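Local coordinates for putative sugar ABC transport system, substrate-binding protein (Bordetella parapertussis, PDB 5IX8) that probably binds a carbohydrate as the substrate-binding component of a sugar ABC transport system, at residues L16-V22 / V75-S81; L67-K71 / D94-I100; L195-A201 / A222-V226; Y203-T209 / V226-A232. The contacts are given in a common frame with arbitrary orientation. Residue numbers count along the deposited sequence, not the author numbering.

Interaction 1: L16-V22 / V75-S81; sequences LKLGVTV and VDYAVLS
Two extended segments, strand 17-22 and strand 77-80, run parallel with axes 4.6 Å apart and inclined by 21°, pairing Leu18 with Tyr77, Gly19 with Ala78, Val20 with Val79 and Thr21 with Leu80. Gly19 and Thr21 exchange both backbone groups with the other strand: Gly19 N reaches Tyr77 O (3.0 Å), Val79 N reaches Gly19 O (2.7 Å), Thr21 N reaches Val79 O (2.8 Å) and Ser81 N reaches Thr21 O (3.0 Å). Leu18 and Val20 turn their amides to strand 47-53 instead, which makes 17-22 an inner strand of the parallel sheet of a Rossmann-like lobe, as in periplasmic binding proteins. At the N-terminal end Asp76 (chi1 m) pairs with Lys17 twice, its OD2 accepting from Lys17 N (2.9 Å) while Lys17 O takes Asp76 N (2.8 Å) and, weakly, Tyr77 N (3.3 Å). Leu18 CD2 rests on Tyr77 CB (3.6 Å). Tyr77 OH is satisfied by Glu268, Thr21 OG1 by Gln66 and Gln63, and Ser81 OG by Ala105 O.

Interaction 2: L67-K71 / D94-I100; sequences LQSFK and DLARSGI
One carboxylate oxygen takes two donors from the facing helix, one at an unusually short distance: Asp94 OD2 accepts from Gln68 NE2 at 2.5 Å and salt-bridges Lys71 NZ at 2.7 Å. Asp94 (chi1 t) points toward helix 60-73. Gln68 starts away from Asp94, and chi1 and chi2 both m bring its end back; Lys71 reaches across with chi1 at -125°, then t, m, t. Arg97 NH1 joins the network at 3.5 Å from Asp94 OD1. Next to this polar cluster Leu95 inserts its end, CD1 3.8 Å from Leu67 O and CD2 4.1 Å from Leu67 CB. Lys71 CA and Leu95 CA are 6.9 Å apart. Helix 89-97 stops in a Schellman motif, with Gly99 at positive phi (78°), Ile100 N bonded to Leu95 O (3.0 Å) and Gly99 N to Ala96 O (3.0 Å). Ile100 CD1 then meets Lys71 CA (3.7 Å). Leu67, Phe70 and Leu95 touch Ala78 of strand 77-80, as helices layered on the parallel sheet of a Rossmann-like lobe.

Interaction 3: L195-A201 / A222-V226; sequences LMRTPDA and ANRPV
The guanidinium of Arg224 gathers three backbone carbonyls: NH1 donates to Leu195 O (2.8 Å), and NH2 to Thr198 O (2.9 Å) and Ala201 O (3.0 Å). A water accepts from Arg224 NE (2.8 Å) and donates to Ala201 O (3.0 Å), so all three guanidinium nitrogens have partners. Three m rotamers, chi1 to chi3, fold the arginine back to these acceptors, which come together because helix 184-197 ends and the chain bends through a type I turn from Thr198 to Ala201. The arginine thus ties the last helical turn to the turn that follows. Pro199 O lies over one face of the guanidinium; Leu195 (m, t) packs on the other, its CD2 3.7 Å from Arg224 CZ. That same CD2 meets Val226 CG1 at 4.0 Å, and Leu195 CD1 meets Ala222 CB at 4.3 Å. Leu195 and Ala201 touch Ile144 of strand 142-145; Leu195 and Val226 pack on Ala218 and Ala219 of helix 209-221, which segment 222-226 links to strand 227-231.

Interaction 4: Y203-T209 / V226-A232; sequences YVFTPVT and VKVLTSA
Tyr203 (chi1 m) lays its ring beside Lys227 and Leu229, CD1 lying 3.9 Å from Lys227 CB and 4.4 Å from Leu229 CD1, while its hydroxyl bonds Asp136. Phe205 shares this face, its CD1 4.4 Å from Leu229 CB, and stacks on Phe162. On the other face Val204 (t) meets Val226 CG2 through its CG2 (4.0 Å) and Val228 CG2 through its CB (4.3 Å), with helix 209-221 packed against these valines. The backbones are parallel, the strand axes 4.7 Å apart and inclined by 16°, with Tyr203 opposite Lys227, Val204 opposite Val228 and Phe205 opposite Leu229. Val204 N donates to Lys227 O (3.0 Å) and Leu229 N to Val204 O (2.9 Å). Leu229 O then accepts twice from Thr206, from N at 3.0 Å and from OG1 at 2.9 Å; the p rotamer allows the second bond. Thr230 OG1 in turn donates to Thr206 OG1 (2.8 Å). Past the strand, Pro207 turns the chain to Val208, the N-cap of helix 209-221, and Thr209 OG1 donates to Ala232 O (2.8 Å); Ala232 has a positive phi of 80°. Ser231 OG bonds Glu252. Strand 201-205, helix 209-221 and strand 227-231 form a beta-alpha-beta crossover, the repeating unit of Rossmann-like periplasmic binding protein lobes.

The contacts sample two alpha/beta lobes on opposite sides of the chain's centre: interactions 1 and 2 in one, 3 and 4 in the other, with the centres of 1 and 4 about 31 Å apart. Interactions 1 and 4 are buried pairings of neighbouring parallel strands; backbone hydrogen bonds dominate in 1, with an aspartate carboxylate accepting a backbone NH at its N-terminal end, while in 4 threonine hydroxyls supply as many bonds as the backbone. Interactions 2 and 3 are partly buried and rely on polar and charged side chains, a salt-bridge network between helices in 2 and arginine binding to carbonyls in 3. Phe70 packs on Gly19 and Val20, joining 2 and 1; Val226 belongs to 3 and 4.

Interaction 1: L16-V22 / V75-S81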
loop_
_atom_site.group_PDB
_atom_site.type_symbol
_atom_site.label_atom_id
_atom_site.label_comp_id
_atom_site.label_asym_id
_atom_site.label_seq_id
_atom_site.Cartn_x
_atom_site.Cartn_y
_atom_site.Cartn_z
ATOM N N LEU A 16 24.514 6.456 8.670
ATOM C CA LEU A 16 23.571 5.704 7.858
ATOM C C LEU A 16 22.717 6.688 7.078
ATOM O O LEU A 16 21.970 7.471 7.674
ATOM C CB LEU A 16 22.710 4.793 8.739
ATOM C CG LEU A 16 21.988 3.622 8.040
ATOM C CD1 LEU A 16 21.408 2.682 9.078
ATOM C CD2 LEU A 16 20.890 4.078 7.012
ATOM N N LYS A 17 22.828 6.653 5.756
ATOM C CA LYS A 17 22.090 7.557 4.872
ATOM C C LYS A 17 21.109 6.776 4.014
ATOM O O LYS A 17 21.464 5.736 3.435
ATOM C CB LYS A 17 23.051 8.339 3.953
ATOM C CG LYS A 17 24.022 9.238 4.709
ATOM C CD LYS A 17 25.229 9.654 3.811
ATOM C CE LYS A 17 24.855 10.574 2.699
ATOM N NZ LYS A 17 25.972 11.531 2.302
ATOM N N LEU A 18 19.883 7.270 3.933
ATOM C CA LEU A 18 18.846 6.671 3.101
ATOM C C LEU A 18 18.467 7.603 1.961
ATOM O O LEU A 18 18.347 8.820 2.157
ATOM C CB LEU A 18 17.564 6.379 3.903
ATOM C CG LEU A 18 17.676 5.516 5.155
ATOM C CD1 LEU A 18 16.334 5.511 5.944
ATOM C CD2 LEU A 18 18.036 4.144 4.746
ATOM N N GLY A 19 18.206 7.030 0.794
ATOM C CA GLY A 19 17.475 7.725 -0.267
ATOM C C GLY A 19 16.179 6.973 -0.489
ATOM O O GLY A 19 16.184 5.748 -0.519
ATOM N N VAL A 20 15.077 7.714 -0.657
ATOM C CA VAL A 20 13.731 7.142 -0.751
ATOM C C VAL A 20 13.100 7.580 -2.063
ATOM O O VAL A 20 13.053 8.780 -2.356
ATOM C CB VAL A 20 12.836 7.608 0.416
ATOM C CG1 VAL A 20 11.405 7.013 0.293
ATOM C CG2 VAL A 20 13.479 7.305 1.768
ATOM N N THR A 21 12.583 6.623 -2.840
ATOM C CA THR A 21 11.709 6.982 -3.955
ATOM C C THR A 21 10.418 6.168 -3.908
ATOM O O THR A 21 10.446 4.939 -3.807
ATOM C CB THR A 21 12.417 6.820 -5.312
ATOM O OG1 THR A 21 11.481 7.089 -6.348
ATOM C CG2 THR A 21 13.018 5.426 -5.503
ATOM N N VAL A 22 9.282 6.857 -3.995
ATOM C CA VAL A 22 7.978 6.210 -3.988
ATOM C C VAL A 22 7.219 6.672 -5.216
ATOM O O VAL A 22 7.680 7.541 -5.953
ATOM C CB VAL A 22 7.183 6.519 -2.708
ATOM C CG1 VAL A 22 7.852 5.872 -1.473
ATOM C CG2 VAL A 22 6.978 8.054 -2.539
ATOM N N VAL A 75 24.344 7.297 -0.584
ATOM C CA VAL A 75 23.431 6.643 0.340
ATOM C C VAL A 75 23.916 5.223 0.637
ATOM O O VAL A 75 24.665 4.611 -0.126
ATOM C CB VAL A 75 21.995 6.645 -0.203
ATOM C CG1 VAL A 75 21.572 8.041 -0.642
ATOM C CG2 VAL A 75 21.824 5.657 -1.305
ATOM N N ASP A 76 23.501 4.709 1.785
ATOM C CA ASP A 76 23.784 3.327 2.163
ATOM C C ASP A 76 22.668 2.376 1.773
ATOM O O ASP A 76 22.940 1.219 1.408
ATOM C CB ASP A 76 24.035 3.252 3.673
ATOM C CG ASP A 76 25.222 4.126 4.088
ATOM O OD1 ASP A 76 26.350 3.752 3.738
ATOM O OD2 ASP A 76 25.048 5.176 4.731
ATOM N N TYR A 77 21.431 2.862 1.785
ATOM C CA TYR A 77 20.261 2.107 1.365
ATOM C C TYR A 77 19.397 2.988 0.496
ATOM O O TYR A 77 19.192 4.169 0.796
ATOM C CB TYR A 77 19.402 1.615 2.534
ATOM C CG TYR A 77 20.164 0.699 3.438
ATOM C CD1 TYR A 77 20.950 1.208 4.451
ATOM C CD2 TYR A 77 20.108 -0.685 3.279
ATOM C CE1 TYR A 77 21.684 0.371 5.262
ATOM C CE2 TYR A 77 20.833 -1.529 4.107
ATOM C CZ TYR A 77 21.619 -0.992 5.093
ATOM O OH TYR A 77 22.370 -1.811 5.901
ATOM N N ALA A 78 18.866 2.395 -0.559
ATOM C CA ALA A 78 17.773 2.980 -1.319
ATOM C C ALA A 78 16.491 2.335 -0.847
ATOM O O ALA A 78 16.460 1.126 -0.647
ATOM C CB ALA A 78 17.973 2.704 -2.814
ATOM N N VAL A 79 15.439 3.126 -0.650
ATOM C CA VAL A 79 14.128 2.614 -0.260
ATOM C C VAL A 79 13.185 2.854 -1.430
ATOM O O VAL A 79 13.079 3.982 -1.908
ATOM C CB VAL A 79 13.615 3.317 1.011
ATOM C CG1 VAL A 79 12.209 2.813 1.394
ATOM C CG2 VAL A 79 14.617 3.153 2.148
ATOM N N LEU A 80 12.517 1.800 -1.900
ATOM C CA LEU A 80 11.840 1.812 -3.188
ATOM C C LEU A 80 10.400 1.334 -3.040
ATOM O O LEU A 80 10.165 0.217 -2.573
ATOM C CB LEU A 80 12.584 0.906 -4.182
ATOM C CG LEU A 80 11.857 0.644 -5.497
ATOM C CD1 LEU A 80 11.655 1.980 -6.256
ATOM C CD2 LEU A 80 12.656 -0.414 -6.310
ATOM N N SER A 81 9.449 2.177 -3.450
ATOM C CA SER A 81 8.086 1.758 -3.798
ATOM C C SER A 81 7.949 1.959 -5.294
ATOM O O SER A 81 7.909 3.111 -5.744
ATOM C CB SER A 81 7.032 2.585 -3.060
ATOM O OG SER A 81 7.151 2.475 -1.659
#

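Interaction 2: L67-K71 / D94-I100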
loop_
_atom_site.group_PDB
_atom_site.type_symbol
_atom_site.label_atom_id
_atom_site.label_comp_id
_atom_site.label_asym_id
_atom_site.label_seq_id
_atom_site.Cartn_x
_atom_site.Cartn_y
_atom_site.Cartn_z
ATOM N N LEU A 67 17.218 6.448 -8.548
ATOM C CA LEU A 67 18.058 5.455 -7.886
ATOM C C LEU A 67 19.520 5.643 -8.276
ATOM O O LEU A 67 20.414 5.546 -7.437
ATOM C CB LEU A 67 17.568 4.054 -8.249
ATOM C CG LEU A 67 16.194 3.732 -7.633
ATOM C CD1 LEU A 67 15.498 2.539 -8.332
ATOM C CD2 LEU A 67 16.343 3.449 -6.141
ATOM N N GLN A 68 19.775 5.963 -9.547
ATOM C CA GLN A 68 21.138 6.254 -9.972
ATOM C C GLN A 68 21.714 7.461 -9.250
ATOM O O GLN A 68 22.889 7.451 -8.857
ATOM C CB GLN A 68 21.158 6.454 -11.481
ATOM C CG GLN A 68 21.009 5.125 -12.193
ATOM C CD GLN A 68 22.250 4.274 -12.009
ATOM O OE1 GLN A 68 23.386 4.796 -12.009
ATOM N NE2 GLN A 68 22.051 2.957 -11.826
ATOM N N SER A 69 20.909 8.499 -9.032
ATOM C CA SER A 69 21.436 9.670 -8.336
ATOM C C SER A 69 21.761 9.365 -6.875
ATOM O O SER A 69 22.634 10.023 -6.282
ATOM C CB SER A 69 20.452 10.829 -8.421
ATOM O OG SER A 69 19.344 10.581 -7.589
ATOM N N PHE A 70 21.081 8.383 -6.275
ATOM C CA PHE A 70 21.441 7.987 -4.914
ATOM C C PHE A 70 22.869 7.449 -4.855
ATOM O O PHE A 70 23.542 7.581 -3.825
ATOM C CB PHE A 70 20.474 6.927 -4.384
ATOM C CG PHE A 70 19.034 7.394 -4.228
ATOM C CD1 PHE A 70 18.677 8.740 -4.302
ATOM C CD2 PHE A 70 18.034 6.459 -3.978
ATOM C CE1 PHE A 70 17.348 9.134 -4.146
ATOM C CE2 PHE A 70 16.719 6.847 -3.805
ATOM C CZ PHE A 70 16.367 8.186 -3.912
ATOM N N LYS A 71 23.343 6.842 -5.943
ATOM C CA LYS A 71 24.715 6.352 -6.005
ATOM C C LYS A 71 25.705 7.484 -5.798
ATOM O O LYS A 71 26.675 7.356 -5.044
ATOM C CB LYS A 71 24.963 5.680 -7.357
ATOM C CG LYS A 71 25.470 4.266 -7.291
ATOM C CD LYS A 71 26.151 3.830 -8.605
ATOM C CE LYS A 71 25.175 3.567 -9.723
ATOM N NZ LYS A 71 25.856 2.965 -10.934
ATOM N N ASP A 94 22.690 -2.999 -10.004
ATOM C CA ASP A 94 23.727 -1.987 -10.172
ATOM C C ASP A 94 24.016 -1.254 -8.868
ATOM O O ASP A 94 25.181 -1.004 -8.524
ATOM C CB ASP A 94 23.284 -1.001 -11.246
ATOM C CG ASP A 94 24.293 0.103 -11.472
ATOM O OD1 ASP A 94 25.504 -0.197 -11.574
ATOM O OD2 ASP A 94 23.882 1.267 -11.570
ATOM N N LEU A 95 22.966 -0.895 -8.123
ATOM C CA LEU A 95 23.200 -0.290 -6.818
ATOM C C LEU A 95 23.957 -1.243 -5.907
ATOM O O LEU A 95 24.902 -0.833 -5.222
ATOM C CB LEU A 95 21.873 0.136 -6.196
ATOM C CG LEU A 95 21.510 1.594 -6.491
ATOM C CD1 LEU A 95 21.580 1.959 -7.954
ATOM C CD2 LEU A 95 20.095 1.843 -5.933
ATOM N N ALA A 96 23.578 -2.530 -5.905
ATOM C CA ALA A 96 24.238 -3.482 -5.016
ATOM C C ALA A 96 25.718 -3.626 -5.355
ATOM O O ALA A 96 26.543 -3.805 -4.452
ATOM C CB ALA A 96 23.539 -4.845 -5.069
ATOM N N ARG A 97 26.079 -3.557 -6.650
ATOM C CA ARG A 97 27.490 -3.649 -6.988
ATOM C C ARG A 97 28.259 -2.462 -6.444
ATOM O O ARG A 97 29.467 -2.573 -6.236
ATOM C CB ARG A 97 27.691 -3.756 -8.509
ATOM C CG ARG A 97 27.196 -5.093 -9.099
ATOM C CD ARG A 97 27.636 -5.285 -10.557
ATOM N NE ARG A 97 27.046 -4.286 -11.450
ATOM C CZ ARG A 97 25.889 -4.432 -12.105
ATOM N NH1 ARG A 97 25.456 -3.464 -12.900
ATOM N NH2 ARG A 97 25.160 -5.528 -11.966
ATOM N N SER A 98 27.579 -1.344 -6.192
ATOM C CA SER A 98 28.186 -0.164 -5.591
ATOM C C SER A 98 28.096 -0.160 -4.071
ATOM O O SER A 98 28.375 0.874 -3.445
ATOM C CB SER A 98 27.529 1.097 -6.139
ATOM O OG SER A 98 27.896 1.290 -7.497
ATOM N N GLY A 99 27.731 -1.281 -3.459
ATOM C CA GLY A 99 27.571 -1.340 -2.018
ATOM C C GLY A 99 26.294 -0.743 -1.466
ATOM O O GLY A 99 26.193 -0.560 -0.243
ATOM N N ILE A 100 25.307 -0.450 -2.309
ATOM C CA ILE A 100 24.047 0.143 -1.878
ATOM C C ILE A 100 22.969 -0.919 -1.950
ATOM O O ILE A 100 22.646 -1.406 -3.038
ATOM C CB ILE A 100 23.664 1.347 -2.741
ATOM C CG1 ILE A 100 24.758 2.418 -2.633
ATOM C CG2 ILE A 100 22.299 1.906 -2.296
ATOM C CD1 ILE A 100 24.513 3.615 -3.511
#

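Interaction 3: L195-A201 / A222-V226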
loop_
_atom_site.group_PDB
_atom_site.type_symbol
_atom_site.label_atom_id
_atom_site.label_comp_id
_atom_site.label_asym_id
_atom_site.label_seq_id
_atom_site.Cartn_x
_atom_site.Cartn_y
_atom_site.Cartn_z
ATOM N N LEU A 195 -21.677 0.620 -13.153
ATOM C CA LEU A 195 -23.019 0.694 -12.545
ATOM C C LEU A 195 -24.096 0.635 -13.614
ATOM O O LEU A 195 -25.147 -0.003 -13.427
ATOM C CB LEU A 195 -23.187 1.980 -11.718
ATOM C CG LEU A 195 -22.455 2.026 -10.375
ATOM C CD1 LEU A 195 -22.407 3.464 -9.905
ATOM C CD2 LEU A 195 -23.160 1.117 -9.374
HETATM N N MSE A 196 -23.861 1.311 -14.736
HETATM C CA MSE A 196 -24.833 1.287 -15.819
HETATM C C MSE A 196 -24.956 -0.140 -16.383
HETATM O O MSE A 196 -26.050 -0.614 -16.698
HETATM C CB MSE A 196 -24.438 2.274 -16.931
HETATM C CG MSE A 196 -25.486 2.368 -18.044
HETATM SE SE MSE A 196 -25.002 3.750 -19.262
HETATM C CE MSE A 196 -24.126 4.900 -17.950
ATOM N N ARG A 197 -23.824 -0.814 -16.516
ATOM C CA ARG A 197 -23.798 -2.152 -17.107
ATOM C C ARG A 197 -24.225 -3.242 -16.142
ATOM O O ARG A 197 -24.494 -4.375 -16.584
ATOM C CB ARG A 197 -22.384 -2.451 -17.614
ATOM C CG ARG A 197 -22.014 -1.553 -18.805
ATOM C CD ARG A 197 -20.468 -1.478 -19.031
ATOM N NE ARG A 197 -19.940 -2.814 -19.285
ATOM C CZ ARG A 197 -18.659 -3.152 -19.171
ATOM N NH1 ARG A 197 -18.315 -4.404 -19.367
ATOM N NH2 ARG A 197 -17.728 -2.246 -18.848
ATOM N N THR A 198 -24.266 -2.948 -14.843
ATOM C CA THR A 198 -24.572 -3.939 -13.810
ATOM C C THR A 198 -25.682 -3.378 -12.929
ATOM O O THR A 198 -25.482 -3.065 -11.752
ATOM C CB THR A 198 -23.318 -4.277 -13.008
ATOM O OG1 THR A 198 -22.160 -4.218 -13.866
ATOM C CG2 THR A 198 -23.404 -5.663 -12.431
ATOM N N PRO A 199 -26.883 -3.239 -13.479
ATOM C CA PRO A 199 -27.952 -2.538 -12.741
ATOM C C PRO A 199 -28.320 -3.197 -11.423
ATOM O O PRO A 199 -28.882 -2.526 -10.545
ATOM C CB PRO A 199 -29.128 -2.563 -13.723
ATOM C CG PRO A 199 -28.799 -3.716 -14.648
ATOM C CD PRO A 199 -27.329 -3.729 -14.795
ATOM N N ASP A 200 -28.049 -4.484 -11.253
ATOM C CA ASP A 200 -28.448 -5.158 -10.030
ATOM C C ASP A 200 -27.327 -5.225 -8.997
ATOM O O ASP A 200 -27.537 -5.774 -7.911
ATOM C CB ASP A 200 -28.968 -6.575 -10.359
ATOM C CG ASP A 200 -30.223 -6.553 -11.230
ATOM O OD1 ASP A 200 -30.983 -5.559 -11.189
ATOM O OD2 ASP A 200 -30.450 -7.529 -11.959
ATOM N N ALA A 201 -26.150 -4.664 -9.287
ATOM C CA ALA A 201 -25.069 -4.713 -8.307
ATOM C C ALA A 201 -25.434 -3.983 -7.012
ATOM O O ALA A 201 -26.056 -2.912 -7.029
ATOM C CB ALA A 201 -23.802 -4.083 -8.895
ATOM N N ALA A 222 -25.301 8.450 -9.559
ATOM C CA ALA A 222 -26.296 7.532 -10.121
ATOM C C ALA A 222 -27.437 7.218 -9.162
ATOM O O ALA A 222 -28.310 6.419 -9.511
ATOM C CB ALA A 222 -25.631 6.212 -10.540
ATOM N N ASN A 223 -27.425 7.788 -7.958
ATOM C CA ASN A 223 -28.409 7.465 -6.923
ATOM C C ASN A 223 -28.511 5.961 -6.678
ATOM O O ASN A 223 -29.607 5.411 -6.508
ATOM C CB ASN A 223 -29.779 8.039 -7.281
ATOM C CG ASN A 223 -29.776 9.551 -7.307
ATOM O OD1 ASN A 223 -30.289 10.186 -8.242
ATOM N ND2 ASN A 223 -29.152 10.146 -6.300
ATOM N N ARG A 224 -27.364 5.286 -6.670
ATOM C CA ARG A 224 -27.303 3.843 -6.447
ATOM C C ARG A 224 -26.810 3.570 -5.034
ATOM O O ARG A 224 -25.685 3.966 -4.683
ATOM C CB ARG A 224 -26.379 3.165 -7.469
ATOM C CG ARG A 224 -26.987 3.038 -8.870
ATOM C CD ARG A 224 -27.943 1.834 -8.977
ATOM N NE ARG A 224 -27.252 0.546 -8.817
ATOM C CZ ARG A 224 -26.594 -0.065 -9.800
ATOM N NH1 ARG A 224 -26.533 0.516 -11.024
ATOM N NH2 ARG A 224 -25.995 -1.243 -9.568
ATOM N N PRO A 225 -27.584 2.895 -4.224
ATOM C CA PRO A 225 -27.192 2.669 -2.827
ATOM C C PRO A 225 -26.196 1.533 -2.677
ATOM O O PRO A 225 -26.344 0.699 -1.778
ATOM C CB PRO A 225 -28.525 2.324 -2.151
ATOM C CG PRO A 225 -29.292 1.605 -3.263
ATOM C CD PRO A 225 -28.922 2.354 -4.543
ATOM N N VAL A 226 -25.190 1.483 -3.521
ATOM C CA VAL A 226 -24.202 0.417 -3.406
ATOM C C VAL A 226 -23.288 0.708 -2.229
ATOM O O VAL A 226 -23.035 1.873 -1.883
ATOM C CB VAL A 226 -23.391 0.245 -4.702
ATOM C CG1 VAL A 226 -24.292 -0.260 -5.836
ATOM C CG2 VAL A 226 -22.680 1.560 -5.096
HETATM O O HOH W 1 -27.878 -0.644 -6.392
#

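Interaction 4: Y203-T209 / V226-A232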
loop_
_atom_site.group_PDB
_atom_site.type_symbol
_atom_site.label_atom_id
_atom_site.label_comp_id
_atom_site.label_asym_id
_atom_site.label_seq_id
_atom_site.Cartn_x
_atom_site.Cartn_y
_atom_site.Cartn_z
ATOM N N TYR A 203 -22.799 -3.872 -4.482
ATOM C CA TYR A 203 -21.497 -3.649 -3.884
ATOM C C TYR A 203 -20.542 -3.263 -4.984
ATOM O O TYR A 203 -20.737 -3.646 -6.138
ATOM C CB TYR A 203 -20.951 -4.905 -3.233
ATOM C CG TYR A 203 -21.787 -5.396 -2.100
ATOM C CD1 TYR A 203 -21.616 -4.878 -0.832
ATOM C CD2 TYR A 203 -22.740 -6.391 -2.280
ATOM C CE1 TYR A 203 -22.384 -5.334 0.246
ATOM C CE2 TYR A 203 -23.510 -6.867 -1.208
ATOM C CZ TYR A 203 -23.320 -6.329 0.050
ATOM O OH TYR A 203 -24.057 -6.770 1.127
ATOM N N VAL A 204 -19.480 -2.543 -4.607
ATOM C CA VAL A 204 -18.366 -2.247 -5.508
ATOM C C VAL A 204 -17.082 -2.532 -4.748
ATOM O O VAL A 204 -16.900 -2.055 -3.618
ATOM C CB VAL A 204 -18.365 -0.787 -6.010
ATOM C CG1 VAL A 204 -17.155 -0.541 -6.956
ATOM C CG2 VAL A 204 -19.680 -0.444 -6.715
ATOM N N PHE A 205 -16.202 -3.320 -5.346
ATOM C CA PHE A 205 -14.897 -3.589 -4.760
ATOM C C PHE A 205 -13.851 -2.736 -5.452
ATOM O O PHE A 205 -13.824 -2.683 -6.680
ATOM C CB PHE A 205 -14.532 -5.063 -4.907
ATOM C CG PHE A 205 -13.112 -5.350 -4.572
ATOM C CD1 PHE A 205 -12.732 -5.561 -3.249
ATOM C CD2 PHE A 205 -12.155 -5.388 -5.572
ATOM C CE1 PHE A 205 -11.411 -5.842 -2.916
ATOM C CE2 PHE A 205 -10.834 -5.633 -5.259
ATOM C CZ PHE A 205 -10.453 -5.869 -3.912
ATOM N N THR A 206 -12.980 -2.096 -4.672
ATOM C CA THR A 206 -11.842 -1.328 -5.173
ATOM C C THR A 206 -10.638 -1.643 -4.300
ATOM O O THR A 206 -10.792 -1.903 -3.090
ATOM C CB THR A 206 -12.077 0.203 -5.125
ATOM O OG1 THR A 206 -12.096 0.638 -3.750
ATOM C CG2 THR A 206 -13.383 0.625 -5.844
ATOM N N PRO A 207 -9.423 -1.567 -4.856
ATOM C CA PRO A 207 -8.250 -1.928 -4.060
ATOM C C PRO A 207 -7.568 -0.782 -3.358
ATOM O O PRO A 207 -6.696 -1.073 -2.530
ATOM C CB PRO A 207 -7.309 -2.540 -5.111
ATOM C CG PRO A 207 -7.578 -1.643 -6.371
ATOM C CD PRO A 207 -9.119 -1.566 -6.300
ATOM N N VAL A 208 -7.892 0.486 -3.670
ATOM C CA VAL A 208 -7.128 1.629 -3.160
ATOM C C VAL A 208 -8.034 2.834 -2.985
ATOM O O VAL A 208 -9.066 2.971 -3.654
ATOM C CB VAL A 208 -5.949 2.038 -4.079
ATOM C CG1 VAL A 208 -5.009 0.915 -4.297
ATOM C CG2 VAL A 208 -6.471 2.555 -5.430
ATOM N N THR A 209 -7.606 3.730 -2.086
ATOM C CA THR A 209 -8.315 4.944 -1.693
ATOM C C THR A 209 -9.002 5.674 -2.837
ATOM O O THR A 209 -10.211 5.904 -2.804
ATOM C CB THR A 209 -7.343 5.925 -1.021
ATOM O OG1 THR A 209 -6.525 5.249 -0.066
ATOM C CG2 THR A 209 -8.127 7.033 -0.350
ATOM N N VAL A 226 -25.190 1.483 -3.521
ATOM C CA VAL A 226 -24.202 0.417 -3.406
ATOM C C VAL A 226 -23.288 0.708 -2.229
ATOM O O VAL A 226 -23.035 1.873 -1.883
ATOM C CB VAL A 226 -23.391 0.245 -4.702
ATOM C CG1 VAL A 226 -24.292 -0.260 -5.836
ATOM C CG2 VAL A 226 -22.680 1.560 -5.096
ATOM N N LYS A 227 -22.759 -0.365 -1.642
ATOM C CA LYS A 227 -21.772 -0.276 -0.573
ATOM C C LYS A 227 -20.408 -0.537 -1.176
ATOM O O LYS A 227 -20.244 -1.492 -1.943
ATOM C CB LYS A 227 -22.049 -1.282 0.545
ATOM C CG LYS A 227 -23.383 -1.053 1.216
ATOM C CD LYS A 227 -23.688 -2.166 2.199
ATOM C CE LYS A 227 -24.890 -1.784 3.033
ATOM N NZ LYS A 227 -24.593 -0.470 3.702
ATOM N N VAL A 228 -19.435 0.288 -0.817
ATOM C CA VAL A 228 -18.105 0.241 -1.422
ATOM C C VAL A 228 -17.119 -0.344 -0.423
ATOM O O VAL A 228 -17.198 -0.063 0.780
ATOM C CB VAL A 228 -17.669 1.642 -1.906
ATOM C CG1 VAL A 228 -16.246 1.608 -2.489
ATOM C CG2 VAL A 228 -18.685 2.151 -2.930
ATOM N N LEU A 229 -16.241 -1.214 -0.919
ATOM C CA LEU A 229 -15.104 -1.745 -0.185
ATOM C C LEU A 229 -13.856 -1.145 -0.782
ATOM O O LEU A 229 -13.744 -1.028 -2.010
ATOM C CB LEU A 229 -15.027 -3.272 -0.298
ATOM C CG LEU A 229 -16.218 -3.977 0.362
ATOM C CD1 LEU A 229 -17.277 -4.307 -0.642
ATOM C CD2 LEU A 229 -15.767 -5.216 1.109
ATOM N N THR A 230 -12.911 -0.787 0.076
ATOM C CA THR A 230 -11.694 -0.187 -0.425
ATOM C C THR A 230 -10.587 -0.390 0.603
ATOM O O THR A 230 -10.735 -1.144 1.570
ATOM C CB THR A 230 -11.952 1.292 -0.743
ATOM O OG1 THR A 230 -10.869 1.838 -1.514
ATOM C CG2 THR A 230 -12.120 2.084 0.532
ATOM N N SER A 231 -9.453 0.275 0.372
ATOM C CA SER A 231 -8.293 0.080 1.213
ATOM C C SER A 231 -7.563 1.401 1.374
ATOM O O SER A 231 -7.581 2.239 0.475
ATOM C CB SER A 231 -7.384 -0.996 0.604
ATOM O OG SER A 231 -6.326 -1.305 1.496
ATOM N N ALA A 232 -6.960 1.575 2.549
ATOM C CA ALA A 232 -6.104 2.696 2.932
ATOM C C ALA A 232 -6.922 3.922 3.326
ATOM O O ALA A 232 -7.500 4.601 2.473
ATOM C CB ALA A 232 -5.107 3.052 1.826
#